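Local coordinates for protein alpha-glucosidase (Bacteroides thetaiotaomicron, PDB 5XFM) that hydrolyses beta-L-arabinopyranosides and alpha-galactosides as a bifunctional, calcium-containing glycoside hydrolase of family 97, at residues 240-245 and 366-371; 88-93 and 553-558; 468-473 and 506-511; 126-131 and 252-257; 601-606 and 617-622. The protein carries 1 engineered substitution. All blocks are in the same frame, centred on the assembly; numbering follows the deposited sequence.

Contact 1 of 5, residues 240-245 and 366-371; sequences EENNGN and GYWNDI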
# COMPACT_ATOMS: atom_id res chain seq x y z
N GLU A 240 -1.69 -15.38 -18.65
CA GLU A 240 -2.01 -16.54 -17.83
C GLU A 240 -2.72 -16.18 -16.53
O GLU A 240 -3.18 -17.08 -15.82
CB GLU A 240 -0.74 -17.35 -17.52
CG GLU A 240 -0.08 -18.01 -18.72
CD GLU A 240 0.80 -17.05 -19.50
OE1 GLU A 240 0.95 -15.88 -19.07
OE2 GLU A 240 1.34 -17.46 -20.55
N GLU A 241 -2.80 -14.90 -16.19
CA GLU A 241 -3.48 -14.48 -14.97
C GLU A 241 -4.99 -14.74 -15.08
O GLU A 241 -5.51 -14.97 -16.17
CB GLU A 241 -3.22 -13.01 -14.66
CG GLU A 241 -1.80 -12.70 -14.22
CD GLU A 241 -1.58 -11.22 -13.89
OE1 GLU A 241 -2.25 -10.71 -12.97
OE2 GLU A 241 -0.76 -10.58 -14.58
N ASN A 242 -5.68 -14.75 -13.93
CA ASN A 242 -7.12 -15.02 -13.89
C ASN A 242 -7.44 -16.37 -14.53
O ASN A 242 -8.49 -16.55 -15.15
CB ASN A 242 -7.90 -13.90 -14.60
CG ASN A 242 -9.34 -13.82 -14.17
OD1 ASN A 242 -9.68 -14.12 -13.02
ND2 ASN A 242 -10.22 -13.40 -15.08
N ASN A 243 -6.49 -17.30 -14.40
CA ASN A 243 -6.57 -18.62 -15.02
C ASN A 243 -6.73 -18.57 -16.55
O ASN A 243 -7.26 -19.49 -17.15
CB ASN A 243 -7.70 -19.43 -14.41
CG ASN A 243 -7.46 -20.92 -14.50
OD1 ASN A 243 -6.32 -21.38 -14.53
ND2 ASN A 243 -8.54 -21.69 -14.54
N GLY A 244 -6.28 -17.47 -17.16
CA GLY A 244 -6.40 -17.32 -18.60
C GLY A 244 -7.71 -16.71 -19.07
O GLY A 244 -7.98 -16.65 -20.27
N ASN A 245 -8.53 -16.25 -18.12
CA ASN A 245 -9.79 -15.59 -18.47
C ASN A 245 -9.63 -14.08 -18.61
O ASN A 245 -8.93 -13.45 -17.81
CB ASN A 245 -10.87 -15.89 -17.43
CG ASN A 245 -10.98 -17.37 -17.13
OD1 ASN A 245 -11.41 -18.16 -17.97
ND2 ASN A 245 -10.59 -17.75 -15.92
N GLY A 366 -14.85 -17.16 -7.63
CA GLY A 366 -15.83 -18.02 -8.23
C GLY A 366 -15.18 -18.94 -9.24
O GLY A 366 -15.28 -20.15 -9.12
N TYR A 367 -14.51 -18.38 -10.25
CA TYR A 367 -14.17 -19.19 -11.42
C TYR A 367 -12.72 -19.21 -11.92
O TYR A 367 -12.47 -19.70 -13.02
CB TYR A 367 -15.08 -18.77 -12.59
CG TYR A 367 -14.92 -17.33 -13.02
CD1 TYR A 367 -13.88 -16.94 -13.86
CD2 TYR A 367 -15.82 -16.35 -12.61
CE1 TYR A 367 -13.72 -15.63 -14.25
CE2 TYR A 367 -15.68 -15.04 -13.01
CZ TYR A 367 -14.62 -14.68 -13.83
OH TYR A 367 -14.46 -13.37 -14.23
N TRP A 368 -11.75 -18.76 -11.12
CA TRP A 368 -10.40 -18.68 -11.67
C TRP A 368 -9.33 -19.45 -10.89
O TRP A 368 -8.17 -19.53 -11.33
CB TRP A 368 -9.97 -17.21 -11.78
CG TRP A 368 -10.12 -16.44 -10.49
CD1 TRP A 368 -9.19 -16.35 -9.49
CD2 TRP A 368 -11.25 -15.67 -10.07
NE1 TRP A 368 -9.67 -15.57 -8.47
CE2 TRP A 368 -10.93 -15.14 -8.80
CE3 TRP A 368 -12.49 -15.38 -10.64
CZ2 TRP A 368 -11.82 -14.33 -8.09
CZ3 TRP A 368 -13.37 -14.58 -9.94
CH2 TRP A 368 -13.03 -14.06 -8.68
N ASN A 369 -9.69 -20.03 -9.75
CA ASN A 369 -8.74 -20.78 -8.94
C ASN A 369 -9.34 -22.02 -8.28
O ASN A 369 -10.48 -22.38 -8.55
CB ASN A 369 -8.12 -19.86 -7.87
CG ASN A 369 -9.15 -19.29 -6.90
OD1 ASN A 369 -10.10 -19.98 -6.49
ND2 ASN A 369 -8.96 -18.04 -6.52
N ASP A 370 -8.58 -22.62 -7.37
CA ASP A 370 -8.99 -23.86 -6.70
C ASP A 370 -9.29 -23.68 -5.21
O ASP A 370 -9.14 -24.61 -4.43
CB ASP A 370 -7.93 -24.95 -6.85
CG ASP A 370 -7.79 -25.43 -8.28
OD1 ASP A 370 -8.81 -25.50 -9.00
OD2 ASP A 370 -6.65 -25.76 -8.67
N ILE A 371 -9.69 -22.48 -4.82
CA ILE A 371 -10.03 -22.20 -3.43
C ILE A 371 -11.31 -22.93 -2.99
O ILE A 371 -12.33 -22.87 -3.69
CB ILE A 371 -10.18 -20.68 -3.21
CG1 ILE A 371 -8.81 -20.01 -3.29
CG2 ILE A 371 -10.84 -20.39 -1.87
CD1 ILE A 371 -7.83 -20.48 -2.22
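W368 and N242 carry most of this contact, joining a loop of the N-terminal region to the loop that follows strand 357-363 of the catalytic barrel. The amide oxygen OD1 of N242 lies 3.3 Å from CB of W368 and 3.5 Å from its CG, with the amide plane turned 46° from the indole. N242 CG, anti to the backbone N (chi1 -158°), brings the amide toward W368. The same amide is held by its own turn, for N242 ND2 gives a 3.0 Å hydrogen bond to N245 O; a second, weak one goes to E411. Y367 forms the neighbouring wall: CE3 of W368 stands 3.6 Å above the centre of its ring, and ND2 of N245 comes to the ring edge, 4.0 Å from Y367 CD1. N243 completes the approach, its CB 3.1 Å from the carbonyl O of W368, while its OD1 is bound by R168. The polar ends of both aromatic residues are engaged elsewhere, Y367 OH by E411 and W368 NE1 by the carbonyl of F404. No hydrogen bond crosses between the two loops; N242 and N243 have polar partners elsewhere, and the loops meet mainly by close packing, consistent with a fit of shape.

Contact 2 of 5, residues 88-93 and 553-558; sequences KVSNVH and TWDETR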
# COMPACT_ATOMS: atom_id res chain seq x y z
N LYS A 88 -1.83 8.54 5.61
CA LYS A 88 -0.80 8.99 6.54
C LYS A 88 -0.98 10.42 7.07
O LYS A 88 -0.33 10.81 8.04
CB LYS A 88 0.58 8.88 5.88
CG LYS A 88 0.78 9.85 4.73
CD LYS A 88 2.11 9.64 4.02
CE LYS A 88 2.08 8.46 3.06
NZ LYS A 88 3.29 8.42 2.18
N VAL A 89 -1.84 11.21 6.42
CA VAL A 89 -2.07 12.59 6.83
C VAL A 89 -3.53 12.94 6.56
O VAL A 89 -4.13 12.37 5.65
CB VAL A 89 -1.12 13.56 6.09
CG1 VAL A 89 -1.38 13.51 4.58
CG2 VAL A 89 -1.25 14.99 6.61
N SER A 90 -4.12 13.84 7.35
CA SER A 90 -5.56 14.11 7.22
C SER A 90 -5.90 15.36 6.39
O SER A 90 -7.04 15.51 5.94
CB SER A 90 -6.20 14.21 8.61
OG SER A 90 -5.78 15.35 9.31
N ASN A 91 -4.93 16.24 6.18
CA ASN A 91 -5.17 17.46 5.40
C ASN A 91 -4.02 17.74 4.45
O ASN A 91 -2.86 17.79 4.86
CB ASN A 91 -5.40 18.66 6.32
CG ASN A 91 -6.77 18.66 6.94
OD1 ASN A 91 -7.74 19.15 6.35
ND2 ASN A 91 -6.88 18.09 8.14
N VAL A 92 -4.34 17.91 3.17
CA VAL A 92 -3.30 18.18 2.18
C VAL A 92 -3.48 19.50 1.45
O VAL A 92 -4.57 19.81 0.93
CB VAL A 92 -3.21 17.04 1.15
CG1 VAL A 92 -2.18 17.36 0.07
CG2 VAL A 92 -2.89 15.72 1.84
N HIS A 93 -2.41 20.30 1.45
CA HIS A 93 -2.32 21.48 0.61
C HIS A 93 -1.52 21.13 -0.64
O HIS A 93 -0.29 21.15 -0.63
CB HIS A 93 -1.67 22.65 1.36
CG HIS A 93 -1.60 23.92 0.57
ND1 HIS A 93 -0.72 24.93 0.86
CD2 HIS A 93 -2.33 24.34 -0.49
CE1 HIS A 93 -0.89 25.92 0.00
NE2 HIS A 93 -1.86 25.59 -0.83
N THR A 553 -5.69 5.71 13.02
CA THR A 553 -5.86 6.80 12.06
C THR A 553 -4.98 7.99 12.45
O THR A 553 -4.66 8.17 13.62
CB THR A 553 -7.32 7.27 11.97
OG1 THR A 553 -7.75 7.72 13.26
CG2 THR A 553 -8.22 6.12 11.52
N TRP A 554 -4.60 8.80 11.47
CA TRP A 554 -3.61 9.84 11.73
C TRP A 554 -3.93 11.18 11.09
O TRP A 554 -4.59 11.25 10.06
CB TRP A 554 -2.24 9.36 11.26
CG TRP A 554 -1.92 7.97 11.73
CD1 TRP A 554 -1.98 6.82 10.99
CD2 TRP A 554 -1.50 7.58 13.04
NE1 TRP A 554 -1.61 5.75 11.76
CE2 TRP A 554 -1.31 6.18 13.02
CE3 TRP A 554 -1.25 8.28 14.23
CZ2 TRP A 554 -0.89 5.47 14.14
CZ3 TRP A 554 -0.83 7.57 15.34
CH2 TRP A 554 -0.66 6.17 15.29
N ASP A 555 -3.46 12.25 11.72
CA ASP A 555 -3.61 13.58 11.17
C ASP A 555 -2.36 14.03 10.41
O ASP A 555 -2.44 14.90 9.54
CB ASP A 555 -3.95 14.58 12.28
CG ASP A 555 -5.37 14.46 12.75
OD1 ASP A 555 -6.28 14.51 11.89
OD2 ASP A 555 -5.59 14.31 13.97
N GLU A 556 -1.22 13.43 10.73
CA GLU A 556 0.06 13.86 10.18
C GLU A 556 1.15 12.82 10.41
O GLU A 556 1.14 12.09 11.41
CB GLU A 556 0.47 15.20 10.80
CG GLU A 556 1.69 15.86 10.16
CD GLU A 556 2.16 17.07 10.93
OE1 GLU A 556 1.42 17.55 11.82
OE2 GLU A 556 3.28 17.55 10.64
N THR A 557 2.09 12.74 9.47
CA THR A 557 3.20 11.80 9.57
C THR A 557 4.50 12.50 9.23
O THR A 557 4.60 13.15 8.19
CB THR A 557 3.01 10.58 8.64
OG1 THR A 557 1.87 9.82 9.07
CG2 THR A 557 4.24 9.69 8.65
N ARG A 558 5.50 12.38 10.09
CA ARG A 558 6.78 13.01 9.84
C ARG A 558 7.90 11.98 9.90
O ARG A 558 8.04 11.23 10.88
CB ARG A 558 7.01 14.16 10.82
CG ARG A 558 5.98 15.28 10.69
CD ARG A 558 6.59 16.68 10.59
NE ARG A 558 7.04 17.20 11.88
CZ ARG A 558 6.33 18.02 12.65
NH1 ARG A 558 5.11 18.40 12.28
NH2 ARG A 558 6.83 18.46 13.79
O HOH W 1 -3.16 17.26 8.42
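The carbonyl O of D555 is gripped from the other segment by S90, whose backbone N donates a nearly straight hydrogen bond of 3.0 Å. Water 1 gives it a second bond, 2.7 Å from D555 O, and bonds weakly to the backbone N of N91. CG2 of V89 also leans on this oxygen at 3.2 Å. Alongside, S90 OG donates to D555 OD1 at 2.8 Å, and D555 OD1 accepts on the lone pair that faces away from its other oxygen. Serine suits the site: its short side chain, with OG between backbone N and carbonyl carbon (chi1 68°), reaches the aspartate directly. The second oxygen, D555 OD2, accepts from the backbone N of G575. D555 and E556 together face R573 in a classic beta bulge at the start of strand 556-563, the outer strand of the C-terminal sheet, here meeting the turn that leads into strand 91-104. An alanine at D555 would probably leave the S90 hydroxyl and the G575 amide without their acceptor. One residue before V89, K88 O accepts from T557 OG1 at 2.6 Å, in the carbonyl plane and on a lone pair. T557 holds OG1 beside its own backbone N (chi1 -66°), turned to K88, whose CB lies 3.6 Å from that oxygen. The long K88 chain leads away, and its NZ is held by the carbonyl oxygens of T275, V273 and T483.

Contact 3 of 5, residues 468-473 and 506-511; sequences DEEAFN and TTRRTT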
# COMPACT_ATOMS: atom_id res chain seq x y z
N ASP A 468 12.56 -14.55 11.00
CA ASP A 468 13.95 -14.11 10.99
C ASP A 468 14.10 -12.82 10.17
O ASP A 468 14.99 -12.02 10.43
CB ASP A 468 14.88 -15.20 10.43
CG ASP A 468 14.92 -16.45 11.31
OD1 ASP A 468 14.51 -16.40 12.49
OD2 ASP A 468 15.40 -17.50 10.82
N GLU A 469 13.20 -12.64 9.21
CA GLU A 469 13.26 -11.50 8.30
C GLU A 469 12.35 -10.35 8.70
O GLU A 469 12.32 -9.31 8.04
CB GLU A 469 12.89 -11.95 6.88
CG GLU A 469 13.84 -12.94 6.25
CD GLU A 469 15.09 -12.29 5.72
OE1 GLU A 469 14.97 -11.50 4.75
OE2 GLU A 469 16.19 -12.54 6.26
N GLU A 470 11.60 -10.53 9.79
CA GLU A 470 10.59 -9.56 10.19
C GLU A 470 11.09 -8.13 10.25
O GLU A 470 10.47 -7.21 9.69
CB GLU A 470 9.99 -9.93 11.55
CG GLU A 470 8.96 -8.91 12.01
CD GLU A 470 8.48 -9.13 13.42
OE1 GLU A 470 9.15 -9.86 14.18
OE2 GLU A 470 7.43 -8.55 13.78
N ALA A 471 12.21 -7.93 10.95
CA ALA A 471 12.73 -6.58 11.16
C ALA A 471 13.10 -5.91 9.83
O ALA A 471 12.77 -4.75 9.61
CB ALA A 471 13.93 -6.62 12.09
N PHE A 472 13.74 -6.66 8.95
CA PHE A 472 14.13 -6.20 7.62
C PHE A 472 12.92 -5.64 6.83
O PHE A 472 12.94 -4.49 6.35
CB PHE A 472 14.82 -7.36 6.89
CG PHE A 472 15.14 -7.09 5.44
CD1 PHE A 472 16.13 -6.19 5.09
CD2 PHE A 472 14.49 -7.80 4.44
CE1 PHE A 472 16.44 -5.97 3.76
CE2 PHE A 472 14.79 -7.58 3.11
CZ PHE A 472 15.77 -6.66 2.77
N ASN A 473 11.87 -6.45 6.71
CA ASN A 473 10.67 -6.05 5.98
C ASN A 473 9.93 -4.89 6.65
O ASN A 473 9.42 -3.98 5.97
CB ASN A 473 9.74 -7.25 5.81
CG ASN A 473 10.31 -8.31 4.88
OD1 ASN A 473 10.44 -9.48 5.25
ND2 ASN A 473 10.67 -7.90 3.67
N THR A 506 6.45 -21.39 15.17
CA THR A 506 7.60 -20.53 14.92
C THR A 506 7.92 -19.65 16.14
O THR A 506 7.12 -19.55 17.08
CB THR A 506 7.39 -19.64 13.69
OG1 THR A 506 6.22 -18.85 13.87
CG2 THR A 506 7.22 -20.49 12.43
N THR A 507 9.09 -19.03 16.11
CA THR A 507 9.59 -18.25 17.23
C THR A 507 9.82 -16.80 16.82
O THR A 507 10.62 -16.53 15.92
CB THR A 507 10.90 -18.85 17.78
OG1 THR A 507 10.67 -20.21 18.19
CG2 THR A 507 11.41 -18.06 18.97
N ARG A 508 9.12 -15.87 17.47
CA ARG A 508 9.35 -14.45 17.25
C ARG A 508 10.79 -14.08 17.58
O ARG A 508 11.31 -14.50 18.61
CB ARG A 508 8.39 -13.61 18.07
CG ARG A 508 8.69 -12.11 18.00
CD ARG A 508 7.60 -11.26 18.64
NE ARG A 508 7.13 -11.77 19.93
CZ ARG A 508 7.19 -11.10 21.07
NH1 ARG A 508 7.73 -9.88 21.09
NH2 ARG A 508 6.73 -11.63 22.19
N ARG A 509 11.42 -13.29 16.71
CA ARG A 509 12.81 -12.89 16.88
C ARG A 509 12.96 -11.47 17.39
O ARG A 509 14.06 -11.05 17.76
CB ARG A 509 13.56 -13.04 15.56
CG ARG A 509 13.58 -14.45 15.03
CD ARG A 509 14.20 -15.39 16.05
NE ARG A 509 14.60 -16.64 15.42
CZ ARG A 509 14.81 -17.78 16.08
NH1 ARG A 509 14.66 -17.82 17.40
NH2 ARG A 509 15.17 -18.87 15.42
N THR A 510 11.85 -10.74 17.40
CA THR A 510 11.85 -9.33 17.79
C THR A 510 11.26 -9.13 19.18
O THR A 510 10.62 -10.02 19.73
CB THR A 510 11.05 -8.49 16.79
OG1 THR A 510 9.77 -9.10 16.57
CG2 THR A 510 11.79 -8.40 15.46
N THR A 511 11.49 -7.96 19.76
CA THR A 511 11.04 -7.67 21.11
C THR A 511 9.60 -7.15 21.19
O THR A 511 9.01 -6.77 20.17
CB THR A 511 11.97 -6.65 21.79
OG1 THR A 511 11.88 -5.39 21.10
CG2 THR A 511 13.40 -7.15 21.74
O HOH W 2 15.95 -19.21 12.67
O HOH W 3 10.43 -12.08 14.44
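The main chains of D468-A471 and R509-T510 stay apart, with CA of D468 6.1 Å from CA of R509 and CA of A471 7.2 Å from CA of T510, and side chains and water bridge the gap. Within the glycoside hydrolase 97 region, of the TIM-barrel clan, they join the turn between helices 464-468 and 470-474 to the lead-in of helix 512-521, whose N-cap is T511. D468 and R509 lie side by side, pointing the same way, with carboxylate and guanidinium only 12° from coplanar. R509 NE donates to D468 OD1 at 2.9 Å in a salt bridge, a well-aligned bond (164°). Water 2 extends the pairing, giving to D468 OD2 and accepting from R509 NH2, while Q464 NE2 is a further donor to D468 OD1. With CG anti to its carbonyl carbon (chi1 -61°), R509 brings CG to 3.3 Å from D468 OD1. Deeper in, E470 reaches out with an extended chain to T510, whose OG1 donates to E470 OE1 at 2.6 Å from above the carboxylate plane. Water 3 also donates to OE1 and accepts from the backbone N of R509. Q515 NE2 binds both E470 OE2 and T510 OG1. T510 CG2 and A471 CB make a loose apolar contact. The exposed ion pair is thus shared with water, whereas the buried carboxylate of E470 is satisfied by a hydroxyl, an amide and a water, which probably helps to stabilise its negative charge.

Contact 4 of 5, residues 126-131 and 252-257; sequences YTLPHQ and FALPGA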
# COMPACT_ATOMS: atom_id res chain seq x y z
N TYR A 126 -1.58 9.84 -20.04
CA TYR A 126 -1.93 10.11 -21.42
C TYR A 126 -3.42 10.39 -21.56
O TYR A 126 -4.23 9.83 -20.81
CB TYR A 126 -1.54 8.93 -22.31
CG TYR A 126 -0.11 8.47 -22.18
CD1 TYR A 126 0.22 7.44 -21.31
CD2 TYR A 126 0.90 9.05 -22.93
CE1 TYR A 126 1.52 7.00 -21.19
CE2 TYR A 126 2.21 8.62 -22.82
CZ TYR A 126 2.51 7.59 -21.94
OH TYR A 126 3.81 7.14 -21.81
N THR A 127 -3.79 11.23 -22.51
CA THR A 127 -5.19 11.40 -22.88
C THR A 127 -5.38 11.05 -24.35
O THR A 127 -4.48 11.26 -25.17
CB THR A 127 -5.71 12.83 -22.60
OG1 THR A 127 -4.90 13.79 -23.28
CG2 THR A 127 -5.69 13.12 -21.10
N LEU A 128 -6.53 10.48 -24.67
CA LEU A 128 -6.90 10.17 -26.05
C LEU A 128 -8.26 10.77 -26.37
O LEU A 128 -9.25 10.46 -25.72
CB LEU A 128 -6.94 8.65 -26.28
CG LEU A 128 -5.65 7.84 -26.21
CD1 LEU A 128 -5.98 6.41 -25.93
CD2 LEU A 128 -4.90 7.96 -27.54
N PRO A 129 -8.31 11.65 -27.38
CA PRO A 129 -9.56 12.30 -27.76
C PRO A 129 -10.41 11.42 -28.68
O PRO A 129 -9.91 10.42 -29.21
CB PRO A 129 -9.09 13.55 -28.50
CG PRO A 129 -7.81 13.10 -29.15
CD PRO A 129 -7.17 12.12 -28.19
N HIS A 130 -11.67 11.78 -28.87
CA HIS A 130 -12.48 11.17 -29.93
C HIS A 130 -11.92 11.59 -31.29
O HIS A 130 -11.82 12.79 -31.58
CB HIS A 130 -13.95 11.59 -29.81
CG HIS A 130 -14.85 10.87 -30.77
ND1 HIS A 130 -14.93 11.20 -32.11
CD2 HIS A 130 -15.75 9.88 -30.57
CE1 HIS A 130 -15.81 10.41 -32.70
NE2 HIS A 130 -16.32 9.60 -31.79
N GLN A 131 -11.58 10.62 -32.13
CA GLN A 131 -10.96 10.92 -33.42
C GLN A 131 -11.06 9.74 -34.39
O GLN A 131 -11.20 8.59 -33.96
CB GLN A 131 -9.49 11.30 -33.24
CG GLN A 131 -8.59 10.13 -32.87
CD GLN A 131 -7.16 10.57 -32.60
OE1 GLN A 131 -6.56 11.30 -33.40
NE2 GLN A 131 -6.61 10.13 -31.47
N PHE A 252 -11.13 1.27 -23.28
CA PHE A 252 -12.01 2.27 -22.69
C PHE A 252 -12.64 3.20 -23.72
O PHE A 252 -12.33 3.14 -24.91
CB PHE A 252 -11.26 3.09 -21.62
CG PHE A 252 -9.91 3.58 -22.06
CD1 PHE A 252 -8.78 2.79 -21.88
CD2 PHE A 252 -9.77 4.83 -22.64
CE1 PHE A 252 -7.54 3.23 -22.27
CE2 PHE A 252 -8.52 5.28 -23.03
CZ PHE A 252 -7.41 4.49 -22.85
N ALA A 253 -13.57 4.03 -23.25
CA ALA A 253 -14.28 4.97 -24.11
C ALA A 253 -13.44 6.19 -24.48
O ALA A 253 -12.60 6.64 -23.70
CB ALA A 253 -15.57 5.41 -23.43
N LEU A 254 -13.68 6.73 -25.68
CA LEU A 254 -13.06 7.99 -26.08
C LEU A 254 -14.09 9.11 -25.97
O LEU A 254 -15.24 8.93 -26.35
CB LEU A 254 -12.53 7.93 -27.51
CG LEU A 254 -11.43 6.92 -27.83
CD1 LEU A 254 -11.15 6.93 -29.31
CD2 LEU A 254 -10.18 7.18 -27.01
N PRO A 255 -13.67 10.28 -25.45
CA PRO A 255 -12.32 10.57 -24.96
C PRO A 255 -12.01 9.90 -23.62
O PRO A 255 -12.89 9.82 -22.76
CB PRO A 255 -12.31 12.10 -24.83
CG PRO A 255 -13.74 12.46 -24.60
CD PRO A 255 -14.54 11.48 -25.42
N GLY A 256 -10.78 9.43 -23.46
CA GLY A 256 -10.37 8.74 -22.25
C GLY A 256 -8.92 9.00 -21.85
O GLY A 256 -8.25 9.87 -22.42
N ALA A 257 -8.44 8.26 -20.85
CA ALA A 257 -7.09 8.46 -20.34
C ALA A 257 -6.49 7.19 -19.72
O ALA A 257 -7.21 6.24 -19.40
CB ALA A 257 -7.08 9.60 -19.31
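F252 meets L128 first, its CZ 3.9 Å from L128 CD1, the two side chains crossing at about a right angle. L254 follows and inserts both branches: CD2 lies 3.6 Å from L128 CB, and CD1 rests 3.7 Å from the carbonyl O of P129. V137 covers it from another strand. An alanine at L254 keeps CB near P129 O and H130 CA, but loss of CD1 and CD2 would probably open a gap beside L128. P255 comes next, after a cis peptide bond, its CB 4.0 Å from CA of P129. The bend it makes carries the chain from strand 251-253, paired with strand 136-147 in one sheet of the N-terminal sandwich, to strand 256-266 in the other. G256 then forms an antiparallel hydrogen-bonded pair with L128: L128 N donates to G256 O at 2.9 Å, nearly straight, and G256 N returns a bond to L128 O, also of 2.9 Å. Glycine is called for here, because a CB would clash with the carbonyl O of A253. A257 ends the walk as the non-hydrogen-bonded partner of T127, its CB 4.2 Å from T127 CG2 on the sheet face they share and 3.2 Å from Y126 O. Two backbone bonds therefore fix the register of the strands, while F252, L128 and L254 probably help to keep water from the apolar layer between the sheets.

Contact 5 of 5, residues 601-606 and 617-622; sequences GKTVAL and LTSLKV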
# COMPACT_ATOMS: atom_id res chain seq x y z
N GLY A 601 9.86 20.93 25.07
CA GLY A 601 10.42 20.88 26.40
C GLY A 601 9.46 20.12 27.29
O GLY A 601 8.95 20.65 28.28
N LYS A 602 9.22 18.86 26.94
CA LYS A 602 8.15 18.09 27.54
C LYS A 602 8.61 16.78 28.18
O LYS A 602 9.74 16.33 27.98
CB LYS A 602 7.10 17.79 26.47
CG LYS A 602 6.47 19.03 25.86
CD LYS A 602 5.42 18.67 24.82
CE LYS A 602 4.99 19.89 24.02
NZ LYS A 602 3.91 19.57 23.06
N THR A 603 7.71 16.18 28.96
CA THR A 603 7.95 14.87 29.53
C THR A 603 7.17 13.84 28.74
O THR A 603 5.94 13.84 28.75
CB THR A 603 7.52 14.79 31.01
OG1 THR A 603 8.22 15.78 31.78
CG2 THR A 603 7.80 13.41 31.58
N VAL A 604 7.89 12.94 28.07
CA VAL A 604 7.23 11.96 27.23
C VAL A 604 7.22 10.59 27.89
O VAL A 604 8.09 10.28 28.71
CB VAL A 604 7.90 11.85 25.85
CG1 VAL A 604 7.85 13.19 25.12
CG2 VAL A 604 9.34 11.38 25.99
N ALA A 605 6.23 9.77 27.54
CA ALA A 605 6.18 8.38 27.97
C ALA A 605 7.10 7.56 27.09
O ALA A 605 6.99 7.60 25.86
CB ALA A 605 4.75 7.84 27.91
N LEU A 606 8.01 6.81 27.70
CA LEU A 606 9.01 6.08 26.94
C LEU A 606 8.90 4.57 27.10
O LEU A 606 9.03 4.03 28.20
CB LEU A 606 10.41 6.55 27.35
CG LEU A 606 11.59 5.71 26.84
CD1 LEU A 606 11.65 5.77 25.33
CD2 LEU A 606 12.90 6.17 27.47
N LEU A 617 8.41 0.69 30.65
CA LEU A 617 7.82 2.01 30.51
C LEU A 617 8.36 2.97 31.56
O LEU A 617 8.18 2.77 32.77
CB LEU A 617 6.30 1.92 30.63
CG LEU A 617 5.54 3.25 30.74
CD1 LEU A 617 5.65 4.06 29.45
CD2 LEU A 617 4.09 2.99 31.10
N THR A 618 9.03 4.02 31.10
CA THR A 618 9.54 5.06 31.99
C THR A 618 9.11 6.42 31.48
O THR A 618 8.27 6.52 30.58
CB THR A 618 11.07 5.00 32.11
OG1 THR A 618 11.65 5.05 30.80
CG2 THR A 618 11.50 3.72 32.79
N SER A 619 9.70 7.48 32.04
CA SER A 619 9.46 8.83 31.55
C SER A 619 10.76 9.42 31.04
O SER A 619 11.84 9.03 31.49
CB SER A 619 8.87 9.72 32.64
OG SER A 619 9.89 10.14 33.54
N LEU A 620 10.67 10.37 30.11
CA LEU A 620 11.86 11.02 29.60
C LEU A 620 11.64 12.51 29.35
O LEU A 620 10.74 12.90 28.60
CB LEU A 620 12.32 10.34 28.30
CG LEU A 620 13.56 10.91 27.61
CD1 LEU A 620 14.79 10.76 28.51
CD2 LEU A 620 13.80 10.25 26.26
N LYS A 621 12.45 13.34 30.01
CA LYS A 621 12.40 14.79 29.81
C LYS A 621 13.20 15.21 28.59
O LYS A 621 14.41 14.99 28.52
CB LYS A 621 12.93 15.54 31.04
CG LYS A 621 11.93 15.71 32.17
CD LYS A 621 11.53 14.42 32.86
CE LYS A 621 10.50 14.73 33.94
NZ LYS A 621 10.00 13.53 34.66
N VAL A 622 12.51 15.81 27.63
CA VAL A 622 13.17 16.31 26.43
C VAL A 622 13.32 17.82 26.58
O VAL A 622 12.33 18.53 26.76
CB VAL A 622 12.37 15.95 25.16
CG1 VAL A 622 13.02 16.55 23.92
CG2 VAL A 622 12.24 14.44 25.03
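V604 and L620 stand side by side on one face of this beta hairpin, and the bumps of one strand fit beside those of the other. With V604 CG1 anti to the carbonyl carbon (chi1 -60°), the other methyl, CG2, is turned toward L620 and lies 3.9 Å from L620 CB. The same methyl also approaches V622 CG2 at 4.3 Å. L620 CB is thus wedged between V604 and L606, whose CD2 touches it at 4.3 Å and then fits against T618 OG1 at 3.7 Å. F599 covers V604 and V622, and I638 and C640 of strand 636-641 lie against L606, so branched and apolar residues suit this side. The other face is more exposed. K621, bent at chi2 (67°), lies alongside T603, with CE 3.3 Å from T603 OG1, and the T603 methyl CG2 also meets S619 CB. The low side chain of A605 makes a hollow that L617 overhangs, CD1 to A605 CB 4.2 Å. Strands 603-606 and 617-621 run antiparallel at 152°, their axes coming within 4.6 Å. V604 with L620 and L606 with T618 are the hydrogen-bonded pairs; beyond them, V622 N donates to K602 O. The backbone bonds set the register of this outer hairpin of the C-terminal domain, while chemistry sorts its faces: mostly apolar V604, L606 and L620, with T618 among them, against T603, A605, S619 and K621 on the more exposed one.

How the contacts relate
The five contacts lie at about 16 to 32 Å between contact centre and chain centre. Contact 2, the innermost, and contact 3 rely on polar atoms: a carbonyl, carboxylates and hydroxyls gripped with the help of water. Contacts 4 and 5 are antiparallel strand pairings, with backbone bonds and an apolar face, but lie far apart, their centres 57 Å away on opposite sides of the chain centre. Contact 2 shares with contact 4 the sheet that holds strands 91-104, 121-128 and 256-266, and with contact 5 the C-terminal six-stranded sheet. Contacts 1 and 2 both cross between family regions; contact 1 does so without hydrogen bonds between its segments. Contact 3 is the most fully buried, and contact 5 the most peripheral.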